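Local coordinates for activated BY transcription factor SSRB (Salmonella enterica, PDB 2WNW), which is a glycoside hydrolase family 30 protein that joins a TIM barrel to a beta-sandwich domain, at residues G3-S8 and V17-S22; D9-Q14 and P433-S438; G295-E300 and W310-H315; D390-E395 and Y410-Q415. One frame throughout, in Å; residues are numbered along the deposited sequence.

How the contacts relate
Three of the four contacts share one mixed sheet of the beta sandwich. Contact 1 pairs strands 2-9 and 17-25, contact 2 sits where strand 2-9 ends beside the start of strand 437-442, and contact 4 is the end of the hairpin next to that strand. Contacts 1 and 2 lie 14 Å apart between centres, contacts 2 and 4 only 12 Å. Contact 3 belongs to the TIM barrel, yet its helix 305-322 touches both contact 2 and contact 4: Trp310 NE1 meets Ser435 O of contact 2 at 2.7 Å, and His311 ND1 meets Tyr410 OH of contact 4 at 2.7 Å. A bound glycerol lies about 5 Å from the Cys296 side chain of contact 3.

Contact 1: G3-S8 and V17-S22; sequences GRLISS and VERAVS
Gly3 opens an antiparallel pairing that runs through five residues of each strand. Its N-H gives a nearly straight bond to Val21 O, and its O takes the Val21 N-H in return, both donors standing above the carbonyl planes they address. Arg4 comes next, on the face it shares with Ile6, Glu18 and Ala20. Its chain bends at chi3 (-68°), which brings NH1 to 2.9 Å from Glu18 OE1 in a salt bridge; NH1 also makes a weak bond to OE2, whose position is less certain, and the guanidinium and carboxylate planes stand 73° apart. Leu5 turns to the other face, where its CB packs 3.7 Å from Val21 CG1, the two side chains crossing at about a right angle. Val21 CG1 also lies above one face of the Arg19 guanidinium, offset toward its rim. Leu5 N bonds to Arg19 O nearly along the C=O axis, at 3.0 Å, whereas the return bond from Arg19 N is more bent. At Ile6 the side chain lies alongside that of Glu18, and its CA-H meets Val17 O at a CA-to-O distance of 3.3 Å. Ser7 closes the ladder by exchanging backbone bonds with Val17; a water links Ser7 OG to Val17 O, 3.0 Å from the latter. On its other side strand 2-9 pairs with strand 437-442, so that Leu5 also reaches Ser438 and Ile6 reaches Leu441. Six backbone hydrogen bonds thus fix the pairing, while the Arg4 and Glu18 charges probably offset each other at the surface.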
loop_
_atom_site.group_PDB
_atom_site.type_symbol
_atom_site.label_atom_id
_atom_site.label_comp_id
_atom_site.label_asym_id
_atom_site.label_seq_id
_atom_site.Cartn_x
_atom_site.Cartn_y
_atom_site.Cartn_z
ATOM N N GLY A 3 -28.227 2.702 2.037
ATOM C CA GLY A 3 -27.371 2.582 3.201
ATOM C C GLY A 3 -27.393 3.801 4.095
ATOM O O GLY A 3 -28.284 4.643 3.994
ATOM N N ARG A 4 -26.405 3.887 4.980
ATOM C CA ARG A 4 -26.290 5.007 5.897
ATOM C C ARG A 4 -24.916 5.634 5.722
ATOM O O ARG A 4 -23.923 4.930 5.547
ATOM C CB ARG A 4 -26.448 4.541 7.345
ATOM C CG ARG A 4 -27.809 3.960 7.686
ATOM C CD ARG A 4 -27.924 3.743 9.190
ATOM N NE ARG A 4 -27.048 2.680 9.674
ATOM C CZ ARG A 4 -26.524 2.640 10.898
ATOM N NH1 ARG A 4 -26.777 3.609 11.767
ATOM N NH2 ARG A 4 -25.759 1.619 11.259
ATOM N N LEU A 5 -24.870 6.959 5.765
ATOM C CA LEU A 5 -23.620 7.686 5.616
ATOM C C LEU A 5 -23.371 8.511 6.872
ATOM O O LEU A 5 -24.223 9.297 7.282
ATOM C CB LEU A 5 -23.684 8.605 4.391
ATOM C CG LEU A 5 -22.434 9.441 4.094
ATOM C CD1 LEU A 5 -21.267 8.520 3.749
ATOM C CD2 LEU A 5 -22.716 10.394 2.942
ATOM N N ILE A 6 -22.211 8.309 7.490
ATOM C CA ILE A 6 -21.832 9.041 8.694
ATOM C C ILE A 6 -20.664 9.927 8.284
ATOM O O ILE A 6 -19.582 9.424 7.963
ATOM C CB ILE A 6 -21.379 8.091 9.825
ATOM C CG1 ILE A 6 -22.542 7.192 10.264
ATOM C CG2 ILE A 6 -20.882 8.902 11.018
ATOM C CD1 ILE A 6 -22.881 6.098 9.282
ATOM N N SER A 7 -20.883 11.240 8.298
ATOM C CA SER A 7 -19.859 12.183 7.870
ATOM C C SER A 7 -19.366 13.159 8.930
ATOM O O SER A 7 -20.146 13.701 9.717
ATOM C CB SER A 7 -20.376 12.983 6.669
ATOM O OG SER A 7 -20.891 12.123 5.669
ATOM N N SER A 8 -18.054 13.378 8.933
ATOM C CA SER A 8 -17.423 14.309 9.857
ATOM C C SER A 8 -16.692 15.380 9.061
ATOM O O SER A 8 -16.049 15.094 8.051
ATOM C CB SER A 8 -16.421 13.593 10.771
ATOM O OG SER A 8 -17.078 12.762 11.711
ATOM N N VAL A 17 -22.088 12.792 11.662
ATOM C CA VAL A 17 -23.433 13.193 11.263
ATOM C C VAL A 17 -23.986 12.118 10.333
ATOM O O VAL A 17 -23.417 11.856 9.275
ATOM C CB VAL A 17 -23.408 14.545 10.531
ATOM C CG1 VAL A 17 -24.819 14.950 10.127
ATOM C CG2 VAL A 17 -22.777 15.605 11.431
ATOM N N GLU A 18 -25.090 11.491 10.729
ATOM C CA GLU A 18 -25.677 10.432 9.916
ATOM C C GLU A 18 -26.895 10.845 9.101
ATOM O O GLU A 18 -27.679 11.698 9.510
ATOM C CB GLU A 18 -26.066 9.236 10.791
ATOM C CG GLU A 18 -26.543 8.038 9.977
ATOM C CD GLU A 18 -26.993 6.867 10.829
ATOM O OE1 GLU A 18 -26.277 6.507 11.788
ATOM O OE2 GLU A 18 -28.062 6.296 10.526
ATOM N N ARG A 19 -27.040 10.219 7.939
ATOM C CA ARG A 19 -28.173 10.474 7.066
ATOM C C ARG A 19 -28.346 9.298 6.116
ATOM O O ARG A 19 -27.376 8.618 5.767
ATOM C CB ARG A 19 -27.977 11.778 6.285
ATOM C CG ARG A 19 -26.995 11.720 5.135
ATOM C CD ARG A 19 -26.790 13.117 4.573
ATOM N NE ARG A 19 -26.093 13.119 3.292
ATOM C CZ ARG A 19 -26.637 12.733 2.142
ATOM N NH1 ARG A 19 -27.895 12.310 2.109
ATOM N NH2 ARG A 19 -25.927 12.777 1.022
ATOM N N ALA A 20 -29.588 9.046 5.722
ATOM C CA ALA A 20 -29.889 7.949 4.818
ATOM C C ALA A 20 -29.446 8.303 3.408
ATOM O O ALA A 20 -29.586 9.442 2.970
ATOM C CB ALA A 20 -31.385 7.650 4.837
ATOM N N VAL A 21 -28.902 7.321 2.701
ATOM C CA VAL A 21 -28.447 7.532 1.335
ATOM C C VAL A 21 -28.795 6.312 0.498
ATOM O O VAL A 21 -29.120 5.251 1.033
ATOM C CB VAL A 21 -26.914 7.750 1.270
ATOM C CG1 VAL A 21 -26.523 8.975 2.077
ATOM C CG2 VAL A 21 -26.190 6.518 1.791
ATOM N N SER A 22 -28.737 6.465 -0.819
ATOM C CA SER A 22 -29.021 5.349 -1.703
ATOM C C SER A 22 -28.043 5.333 -2.866
ATOM O O SER A 22 -27.582 6.380 -3.325
ATOM C CB SER A 22 -30.460 5.423 -2.230
ATOM O OG SER A 22 -30.628 6.504 -3.127
HETATM O O HOH W 1 -23.730 12.131 6.282
#

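Contact 2: D9-Q14 and P433-S438; sequences DPYRQQ and PPSGAS
Water-mediated bonding is the polar link between 9-14 and 433-438, which share no direct hydrogen bond. One water accepts from Tyr11 N, at 2.8 Å, and donates both to Asp9 OD2 and to Pro434 O, the latter also at 2.8 Å. Asp9 can reach it because CG stands anti to the backbone N (chi1 -176°), which brings the carboxylate over to the proline side. Asp9 OD1 makes a long, charge-only salt bridge to Arg12 NE in its own segment, no N-H pointing at it.

Van der Waals contact does the rest. Pro433 CG touches the Asp9 carboxylate carbon CG at 3.5 Å, the two side chains crossing obliquely. The pyrrolidine of Pro10 presents CG to the backbone Ser435 O at 3.4 Å, and its CD lies beside Gly436 CA. Tyr11 brings the CD2 edge of its ring to Pro434 O, which sits in the ring plane 3.5 Å away, while CE2 meets Ser435 OG at 3.6 Å and, as the apolar side-chain pair, Pro434 CB at 4.4 Å.

Each backbone is folded into a compact turn. Pro433 to Gly436 form a type II beta turn, leading into strand 437-442 of the sandwich sheet. In segment 9-14, Asp9 faces both Gln13 and Gln14 in a G1 beta bulge, where Asp9 O accepts from Arg12 N and Gln14 N, and Asp9 N gives a short 2.6 Å bond to Gln14 O.

Barrel helices close over the pair: Trp310 of helix 305-322 gives its NE1-H to Ser435 O and touches Pro10, and His365 of helix 365-374 also packs on Pro10.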
loop_
_atom_site.group_PDB
_atom_site.type_symbol
_atom_site.label_atom_id
_atom_site.label_comp_id
_atom_site.label_asym_id
_atom_site.label_seq_id
_atom_site.Cartn_x
_atom_site.Cartn_y
_atom_site.Cartn_z
ATOM N N ASP A 9 -16.814 16.616 9.526
ATOM C CA ASP A 9 -16.176 17.769 8.909
ATOM C C ASP A 9 -15.511 18.472 10.087
ATOM O O ASP A 9 -16.048 19.438 10.632
ATOM C CB ASP A 9 -17.244 18.664 8.271
ATOM C CG ASP A 9 -16.659 19.854 7.525
ATOM O OD1 ASP A 9 -17.438 20.532 6.826
ATOM O OD2 ASP A 9 -15.443 20.117 7.634
ATOM N N PRO A 10 -14.336 17.981 10.507
ATOM C CA PRO A 10 -13.608 18.564 11.636
ATOM C C PRO A 10 -13.400 20.078 11.601
ATOM O O PRO A 10 -13.542 20.740 12.625
ATOM C CB PRO A 10 -12.293 17.774 11.652
ATOM C CG PRO A 10 -12.142 17.305 10.234
ATOM C CD PRO A 10 -13.546 16.910 9.875
ATOM N N TYR A 11 -13.069 20.635 10.441
ATOM C CA TYR A 11 -12.864 22.077 10.367
ATOM C C TYR A 11 -14.120 22.869 10.721
ATOM O O TYR A 11 -14.040 24.053 11.049
ATOM C CB TYR A 11 -12.335 22.480 8.988
ATOM C CG TYR A 11 -10.836 22.287 8.863
ATOM C CD1 TYR A 11 -9.953 22.990 9.688
ATOM C CD2 TYR A 11 -10.300 21.397 7.937
ATOM C CE1 TYR A 11 -8.564 22.807 9.590
ATOM C CE2 TYR A 11 -8.919 21.203 7.830
ATOM C CZ TYR A 11 -8.059 21.910 8.657
ATOM O OH TYR A 11 -6.698 21.718 8.544
ATOM N N ARG A 12 -15.281 22.222 10.655
ATOM C CA ARG A 12 -16.528 22.886 11.021
ATOM C C ARG A 12 -17.061 22.304 12.326
ATOM O O ARG A 12 -18.195 22.571 12.719
ATOM C CB ARG A 12 -17.583 22.733 9.922
ATOM C CG ARG A 12 -17.306 23.539 8.668
ATOM C CD ARG A 12 -18.513 23.507 7.747
ATOM N NE ARG A 12 -18.270 24.193 6.481
ATOM C CZ ARG A 12 -19.188 24.351 5.532
ATOM N NH1 ARG A 12 -20.414 23.873 5.706
ATOM N NH2 ARG A 12 -18.883 24.985 4.407
ATOM N N GLN A 13 -16.236 21.509 12.997
ATOM C CA GLN A 13 -16.629 20.899 14.262
ATOM C C GLN A 13 -17.888 20.035 14.146
ATOM O O GLN A 13 -18.659 19.923 15.100
ATOM C CB GLN A 13 -16.851 21.988 15.320
ATOM C CG GLN A 13 -15.614 22.822 15.637
ATOM C CD GLN A 13 -14.650 22.108 16.564
ATOM O OE1 GLN A 13 -14.234 20.980 16.298
ATOM N NE2 GLN A 13 -14.285 22.767 17.661
ATOM N N GLN A 14 -18.101 19.442 12.975
ATOM C CA GLN A 14 -19.248 18.563 12.742
ATOM C C GLN A 14 -18.735 17.129 12.744
ATOM O O GLN A 14 -17.958 16.749 11.873
ATOM C CB GLN A 14 -19.897 18.853 11.388
ATOM C CG GLN A 14 -21.211 19.600 11.475
ATOM C CD GLN A 14 -21.057 20.970 12.086
ATOM O OE1 GLN A 14 -20.401 21.842 11.519
ATOM N NE2 GLN A 14 -21.658 21.170 13.254
ATOM N N PRO A 433 -15.014 17.245 2.636
ATOM C CA PRO A 433 -14.300 18.508 2.815
ATOM C C PRO A 433 -12.865 18.170 3.203
ATOM O O PRO A 433 -12.542 17.003 3.457
ATOM C CB PRO A 433 -15.067 19.167 3.954
ATOM C CG PRO A 433 -15.464 17.989 4.798
ATOM C CD PRO A 433 -15.935 16.990 3.758
ATOM N N PRO A 434 -11.979 19.175 3.236
ATOM C CA PRO A 434 -10.588 18.906 3.612
ATOM C C PRO A 434 -10.573 18.248 4.994
ATOM O O PRO A 434 -11.266 18.704 5.905
ATOM C CB PRO A 434 -9.961 20.298 3.634
ATOM C CG PRO A 434 -10.766 21.050 2.612
ATOM C CD PRO A 434 -12.175 20.600 2.916
ATOM N N SER A 435 -9.791 17.179 5.140
ATOM C CA SER A 435 -9.676 16.440 6.397
ATOM C C SER A 435 -10.960 15.719 6.795
ATOM O O SER A 435 -11.041 15.120 7.867
ATOM C CB SER A 435 -9.234 17.366 7.538
ATOM O OG SER A 435 -7.909 17.825 7.332
ATOM N N GLY A 436 -11.961 15.756 5.926
ATOM C CA GLY A 436 -13.206 15.088 6.252
ATOM C C GLY A 436 -13.077 13.577 6.243
ATOM O O GLY A 436 -12.194 13.018 5.590
ATOM N N ALA A 437 -13.954 12.915 6.990
ATOM C CA ALA A 437 -13.971 11.463 7.045
ATOM C C ALA A 437 -15.425 11.029 6.961
ATOM O O ALA A 437 -16.321 11.711 7.469
ATOM C CB ALA A 437 -13.347 10.967 8.347
ATOM N N SER A 438 -15.661 9.900 6.309
ATOM C CA SER A 438 -17.011 9.385 6.173
ATOM C C SER A 438 -17.008 7.870 6.269
ATOM O O SER A 438 -16.073 7.206 5.818
ATOM C CB SER A 438 -17.611 9.801 4.827
ATOM O OG SER A 438 -17.672 11.212 4.704
HETATM O O HOH W 2 -13.069 19.257 7.948
#

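Contact 3: G295-E300 and W310-H315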
loop_
_atom_site.group_PDB
_atom_site.type_symbol
_atom_site.label_atom_id
_atom_site.label_comp_id
_atom_site.label_asym_id
_atom_site.label_seq_id
_atom_site.Cartn_x
_atom_site.Cartn_y
_atom_site.Cartn_z
ATOM N N GLY A 295 -0.884 3.328 20.875
ATOM C CA GLY A 295 -0.525 4.541 20.176
ATOM C C GLY A 295 -1.201 5.707 20.870
ATOM O O GLY A 295 -2.246 5.537 21.504
ATOM N N CYS A 296 -0.591 6.884 20.780
ATOM C CA CYS A 296 -1.153 8.093 21.370
ATOM C C CYS A 296 -0.426 9.291 20.777
ATOM O O CYS A 296 0.564 9.135 20.054
ATOM C CB CYS A 296 -0.993 8.093 22.900
ATOM S SG CYS A 296 0.705 8.330 23.515
ATOM N N VAL A 297 -0.929 10.483 21.075
ATOM C CA VAL A 297 -0.324 11.716 20.596
ATOM C C VAL A 297 -0.048 12.584 21.817
ATOM O O VAL A 297 -0.702 12.442 22.849
ATOM C CB VAL A 297 -1.268 12.478 19.624
ATOM C CG1 VAL A 297 -1.491 11.650 18.358
ATOM C CG2 VAL A 297 -2.598 12.772 20.303
ATOM N N PRO A 298 0.932 13.490 21.720
ATOM C CA PRO A 298 1.253 14.359 22.856
ATOM C C PRO A 298 0.253 15.495 23.037
ATOM O O PRO A 298 -0.590 15.741 22.167
ATOM C CB PRO A 298 2.643 14.875 22.501
ATOM C CG PRO A 298 2.561 14.998 21.005
ATOM C CD PRO A 298 1.877 13.700 20.608
ATOM N N MET A 299 0.341 16.175 24.178
ATOM C CA MET A 299 -0.527 17.312 24.447
ATOM C C MET A 299 0.093 18.475 23.681
ATOM O O MET A 299 1.285 18.745 23.816
ATOM C CB MET A 299 -0.557 17.638 25.944
ATOM C CG MET A 299 -1.368 16.673 26.790
ATOM S SD MET A 299 -3.122 16.736 26.407
ATOM C CE MET A 299 -3.580 18.337 27.130
ATOM N N GLU A 300 -0.711 19.143 22.863
ATOM C CA GLU A 300 -0.234 20.270 22.066
ATOM C C GLU A 300 -1.310 21.345 22.073
ATOM O O GLU A 300 -2.492 21.052 21.916
ATOM C CB GLU A 300 0.078 19.797 20.645
ATOM C CG GLU A 300 1.162 18.725 20.622
ATOM C CD GLU A 300 1.432 18.175 19.238
ATOM O OE1 GLU A 300 0.531 17.529 18.666
ATOM O OE2 GLU A 300 2.549 18.388 18.725
ATOM N N TRP A 310 -6.184 14.168 14.701
ATOM C CA TRP A 310 -7.246 13.540 13.925
ATOM C C TRP A 310 -6.579 12.758 12.796
ATOM O O TRP A 310 -6.865 11.576 12.582
ATOM C CB TRP A 310 -8.160 14.654 13.388
ATOM C CG TRP A 310 -9.102 14.316 12.265
ATOM C CD1 TRP A 310 -8.913 14.578 10.933
ATOM C CD2 TRP A 310 -10.431 13.785 12.381
ATOM N NE1 TRP A 310 -10.043 14.257 10.221
ATOM C CE2 TRP A 310 -10.990 13.768 11.083
ATOM C CE3 TRP A 310 -11.205 13.326 13.457
ATOM C CZ2 TRP A 310 -12.293 13.309 10.830
ATOM C CZ3 TRP A 310 -12.503 12.870 13.205
ATOM C CH2 TRP A 310 -13.030 12.866 11.901
ATOM N N HIS A 311 -5.664 13.419 12.096
ATOM C CA HIS A 311 -4.936 12.786 11.004
ATOM C C HIS A 311 -4.113 11.588 11.461
ATOM O O HIS A 311 -4.146 10.534 10.837
ATOM C CB HIS A 311 -3.983 13.776 10.337
ATOM C CG HIS A 311 -3.038 13.130 9.373
ATOM N ND1 HIS A 311 -3.425 12.715 8.117
ATOM C CD2 HIS A 311 -1.739 12.768 9.506
ATOM C CE1 HIS A 311 -2.405 12.121 7.519
ATOM N NE2 HIS A 311 -1.371 12.140 8.341
ATOM N N THR A 312 -3.354 11.758 12.539
ATOM C CA THR A 312 -2.509 10.671 13.030
ATOM C C THR A 312 -3.293 9.387 13.283
ATOM O O THR A 312 -2.883 8.314 12.843
ATOM C CB THR A 312 -1.758 11.096 14.313
ATOM O OG1 THR A 312 -0.866 12.174 13.996
ATOM C CG2 THR A 312 -0.956 9.936 14.890
ATOM N N TYR A 313 -4.424 9.495 13.974
ATOM C CA TYR A 313 -5.232 8.317 14.264
ATOM C C TYR A 313 -5.827 7.687 13.010
ATOM O O TYR A 313 -5.679 6.484 12.783
ATOM C CB TYR A 313 -6.366 8.659 15.244
ATOM C CG TYR A 313 -5.979 8.536 16.704
ATOM C CD1 TYR A 313 -5.303 9.565 17.364
ATOM C CD2 TYR A 313 -6.257 7.367 17.416
ATOM C CE1 TYR A 313 -4.912 9.428 18.703
ATOM C CE2 TYR A 313 -5.868 7.218 18.747
ATOM C CZ TYR A 313 -5.199 8.249 19.383
ATOM O OH TYR A 313 -4.813 8.089 20.692
ATOM N N LEU A 314 -6.502 8.493 12.194
ATOM C CA LEU A 314 -7.125 7.967 10.981
ATOM C C LEU A 314 -6.121 7.400 9.984
ATOM O O LEU A 314 -6.331 6.321 9.432
ATOM C CB LEU A 314 -7.972 9.048 10.303
ATOM C CG LEU A 314 -9.269 9.419 11.028
ATOM C CD1 LEU A 314 -9.893 10.639 10.361
ATOM C CD2 LEU A 314 -10.235 8.234 11.002
ATOM N N HIS A 315 -5.031 8.125 9.759
ATOM C CA HIS A 315 -4.008 7.688 8.815
ATOM C C HIS A 315 -3.389 6.352 9.212
ATOM O O HIS A 315 -3.231 5.463 8.375
ATOM C CB HIS A 315 -2.909 8.751 8.698
ATOM C CG HIS A 315 -1.800 8.375 7.764
ATOM N ND1 HIS A 315 -1.954 8.347 6.395
ATOM C CD2 HIS A 315 -0.520 8.000 8.006
ATOM C CE1 HIS A 315 -0.820 7.968 5.833
ATOM N NE2 HIS A 315 0.067 7.751 6.788
HETATM O O HOH W 3 -3.644 10.121 22.132
#
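Two partners grip Tyr313 OH, the best-held polar atom here: a water that donates to it at 2.8 Å, and Asp330 OD1, to which it is hydrogen-bonded. The water lies in the plane of the ring, at its edge, and accepts in turn from Val297 N at 2.9 Å. It therefore joins loop 295-300 to helix 305-322, since no direct hydrogen bond spans the two segments. Around the same hydroxyl the loop backbone closes in, with Gly295 O and Cys296 CA each 3.7 Å from Tyr313 OH.

Apolar contact is carried by a single branch of Val297. Its CG1, anti to the carbonyl carbon (chi1 -65°), meets Thr312 CG2 at 3.9 Å and Tyr313 CE1 at 4.1 Å. The valine and threonine side chains run antiparallel past one another. Because Thr312 CG2 is anti to the backbone N, the methyl is the branch that meets the valine, while OG1 bonds to Arg308 O one turn earlier in the helix. Trp269 covers Tyr313 further, its ring set edge-to-face with the tyrosine.

Tyr313 is thus held both by its hydroxyl and by its ring. The arrangement is that of a beta-alpha unit of a TIM barrel: the loop following the seventh strand, 289-294, turns back along the helix that succeeds it, with bound glycerol close to Cys296.

Contact 4: D390-E395 and Y410-Q415; sequences DNLLEE and YNRDVQ
The end of the antiparallel hairpin formed by strands 393-399 and 405-411 is the element met here, where the paired strands give way to turns in the beta-sandwich domain. Glu394 and Tyr410 are its hydrogen-bonded pair: Tyr410 N reaches Glu394 O at 2.8 Å and almost straight, while the return bond from Glu394 N to Tyr410 O is bent to 135°. Just beyond the paired residues, Arg412 N gives a nearly straight bond to Leu392 O at 3.1 Å.

The Glu394 side chain runs extended beside Tyr410 and puts OE1 at the ring edge, in its plane, 3.7 Å from CD1. The carboxylate stands 80° from the ring plane, and Arg412 N sits over the centre of one ring face. Glu394 OE2 makes a long salt bridge with Arg412 NH1, at 3.8 Å. Arg412 starts with CG in the crowded position between N and carbonyl carbon (chi1 72°), which lays its CG 3.8 Å from Leu392 CD2. On the other face of the sheet, Leu393 CD2 packs on Asn411 CB. Asx turns led by Asp390 and Asn411 shape the two flanking loops.

Helix 305-322 of the barrel takes up the polar ends, with His315 ND1 bonded to Glu394 OE2 and His311 ND1 to Tyr410 OH, while strand 417-423 meets Leu393 and Asn391 of the second subunit packs on Arg412.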
loop_
_atom_site.group_PDB
_atom_site.type_symbol
_atom_site.label_atom_id
_atom_site.label_comp_id
_atom_site.label_asym_id
_atom_site.label_seq_id
_atom_site.Cartn_x
_atom_site.Cartn_y
_atom_site.Cartn_z
ATOM N N ASP A 390 -7.007 7.729 -5.956
ATOM C CA ASP A 390 -6.057 8.721 -5.448
ATOM C C ASP A 390 -5.700 8.385 -3.998
ATOM O O ASP A 390 -6.573 8.361 -3.131
ATOM C CB ASP A 390 -6.703 10.114 -5.522
ATOM C CG ASP A 390 -5.735 11.247 -5.208
ATOM O OD1 ASP A 390 -4.809 11.059 -4.388
ATOM O OD2 ASP A 390 -5.922 12.349 -5.773
ATOM N N ASN A 391 -4.417 8.137 -3.742
ATOM C CA ASN A 391 -3.941 7.794 -2.402
ATOM C C ASN A 391 -4.211 8.842 -1.324
ATOM O O ASN A 391 -4.092 8.541 -0.135
ATOM C CB ASN A 391 -2.437 7.488 -2.436
ATOM C CG ASN A 391 -2.140 6.052 -2.825
ATOM O OD1 ASN A 391 -3.023 5.318 -3.282
ATOM N ND2 ASN A 391 -0.886 5.642 -2.652
ATOM N N LEU A 392 -4.549 10.068 -1.720
ATOM C CA LEU A 392 -4.842 11.114 -0.743
ATOM C C LEU A 392 -6.220 10.843 -0.155
ATOM O O LEU A 392 -6.555 11.323 0.927
ATOM C CB LEU A 392 -4.796 12.503 -1.387
ATOM C CG LEU A 392 -3.416 12.994 -1.834
ATOM C CD1 LEU A 392 -3.533 14.422 -2.341
ATOM C CD2 LEU A 392 -2.430 12.933 -0.670
ATOM N N LEU A 393 -7.030 10.089 -0.891
ATOM C CA LEU A 393 -8.342 9.692 -0.395
ATOM C C LEU A 393 -8.082 8.316 0.211
ATOM O O LEU A 393 -8.144 7.293 -0.472
ATOM C CB LEU A 393 -9.363 9.602 -1.536
ATOM C CG LEU A 393 -9.989 10.944 -1.927
ATOM C CD1 LEU A 393 -10.829 10.787 -3.186
ATOM C CD2 LEU A 393 -10.842 11.454 -0.768
ATOM N N GLU A 394 -7.745 8.313 1.497
ATOM C CA GLU A 394 -7.444 7.086 2.222
ATOM C C GLU A 394 -8.729 6.329 2.498
ATOM O O GLU A 394 -9.739 6.919 2.873
ATOM C CB GLU A 394 -6.727 7.424 3.533
ATOM C CG GLU A 394 -5.389 8.135 3.322
ATOM C CD GLU A 394 -4.655 8.413 4.623
ATOM O OE1 GLU A 394 -4.846 7.650 5.591
ATOM O OE2 GLU A 394 -3.883 9.384 4.679
ATOM N N GLU A 395 -8.691 5.015 2.318
ATOM C CA GLU A 395 -9.885 4.217 2.527
ATOM C C GLU A 395 -9.616 2.759 2.853
ATOM O O GLU A 395 -8.602 2.193 2.449
ATOM C CB GLU A 395 -10.762 4.290 1.273
ATOM C CG GLU A 395 -10.079 3.802 -0.020
ATOM C CD GLU A 395 -9.983 2.286 -0.114
ATOM O OE1 GLU A 395 -10.894 1.606 0.401
ATOM O OE2 GLU A 395 -9.013 1.770 -0.719
ATOM N N TYR A 410 -11.224 8.800 4.268
ATOM C CA TYR A 410 -10.645 9.984 4.891
ATOM C C TYR A 410 -9.892 10.798 3.840
ATOM O O TYR A 410 -9.005 10.280 3.155
ATOM C CB TYR A 410 -9.692 9.552 6.016
ATOM C CG TYR A 410 -8.693 10.606 6.447
ATOM C CD1 TYR A 410 -7.326 10.319 6.478
ATOM C CD2 TYR A 410 -9.106 11.888 6.810
ATOM C CE1 TYR A 410 -6.396 11.283 6.858
ATOM C CE2 TYR A 410 -8.183 12.861 7.192
ATOM C CZ TYR A 410 -6.833 12.551 7.212
ATOM O OH TYR A 410 -5.920 13.510 7.578
ATOM N N ASN A 411 -10.257 12.068 3.710
ATOM C CA ASN A 411 -9.621 12.957 2.743
ATOM C C ASN A 411 -8.510 13.772 3.405
ATOM O O ASN A 411 -8.787 14.739 4.116
ATOM C CB ASN A 411 -10.668 13.903 2.135
ATOM C CG ASN A 411 -10.046 14.962 1.249
ATOM O OD1 ASN A 411 -8.960 14.760 0.706
ATOM N ND2 ASN A 411 -10.734 16.096 1.087
ATOM N N ARG A 412 -7.253 13.395 3.166
ATOM C CA ARG A 412 -6.141 14.122 3.773
ATOM C C ARG A 412 -5.722 15.345 2.962
ATOM O O ARG A 412 -4.860 16.111 3.392
ATOM C CB ARG A 412 -4.925 13.201 3.983
ATOM C CG ARG A 412 -4.195 12.799 2.713
ATOM C CD ARG A 412 -2.961 11.954 3.020
ATOM N NE ARG A 412 -1.972 12.679 3.817
ATOM C CZ ARG A 412 -0.827 12.150 4.246
ATOM N NH1 ARG A 412 -0.526 10.892 3.954
ATOM N NH2 ARG A 412 0.013 12.874 4.970
ATOM N N ASP A 413 -6.336 15.533 1.796
ATOM C CA ASP A 413 -6.015 16.674 0.943
ATOM C C ASP A 413 -6.484 17.939 1.661
ATOM O O ASP A 413 -7.320 17.874 2.566
ATOM C CB ASP A 413 -6.733 16.552 -0.409
ATOM C CG ASP A 413 -6.024 17.309 -1.532
ATOM O OD1 ASP A 413 -5.164 18.169 -1.241
ATOM O OD2 ASP A 413 -6.336 17.042 -2.714
ATOM N N VAL A 414 -5.947 19.084 1.253
ATOM C CA VAL A 414 -6.313 20.361 1.854
ATOM C C VAL A 414 -7.451 21.006 1.071
ATOM O O VAL A 414 -7.820 22.154 1.321
ATOM C CB VAL A 414 -5.113 21.327 1.875
ATOM C CG1 VAL A 414 -4.009 20.767 2.768
ATOM C CG2 VAL A 414 -4.601 21.543 0.463
ATOM N N GLN A 415 -7.991 20.261 0.112
ATOM C CA GLN A 415 -9.099 20.740 -0.708
ATOM C C GLN A 415 -10.244 19.753 -0.606
ATOM O O GLN A 415 -10.048 18.593 -0.242
ATOM C CB GLN A 415 -8.713 20.808 -2.183
ATOM C CG GLN A 415 -7.543 21.677 -2.538
ATOM C CD GLN A 415 -7.265 21.613 -4.023
ATOM O OE1 GLN A 415 -8.157 21.864 -4.837
ATOM N NE2 GLN A 415 -6.035 21.269 -4.388
#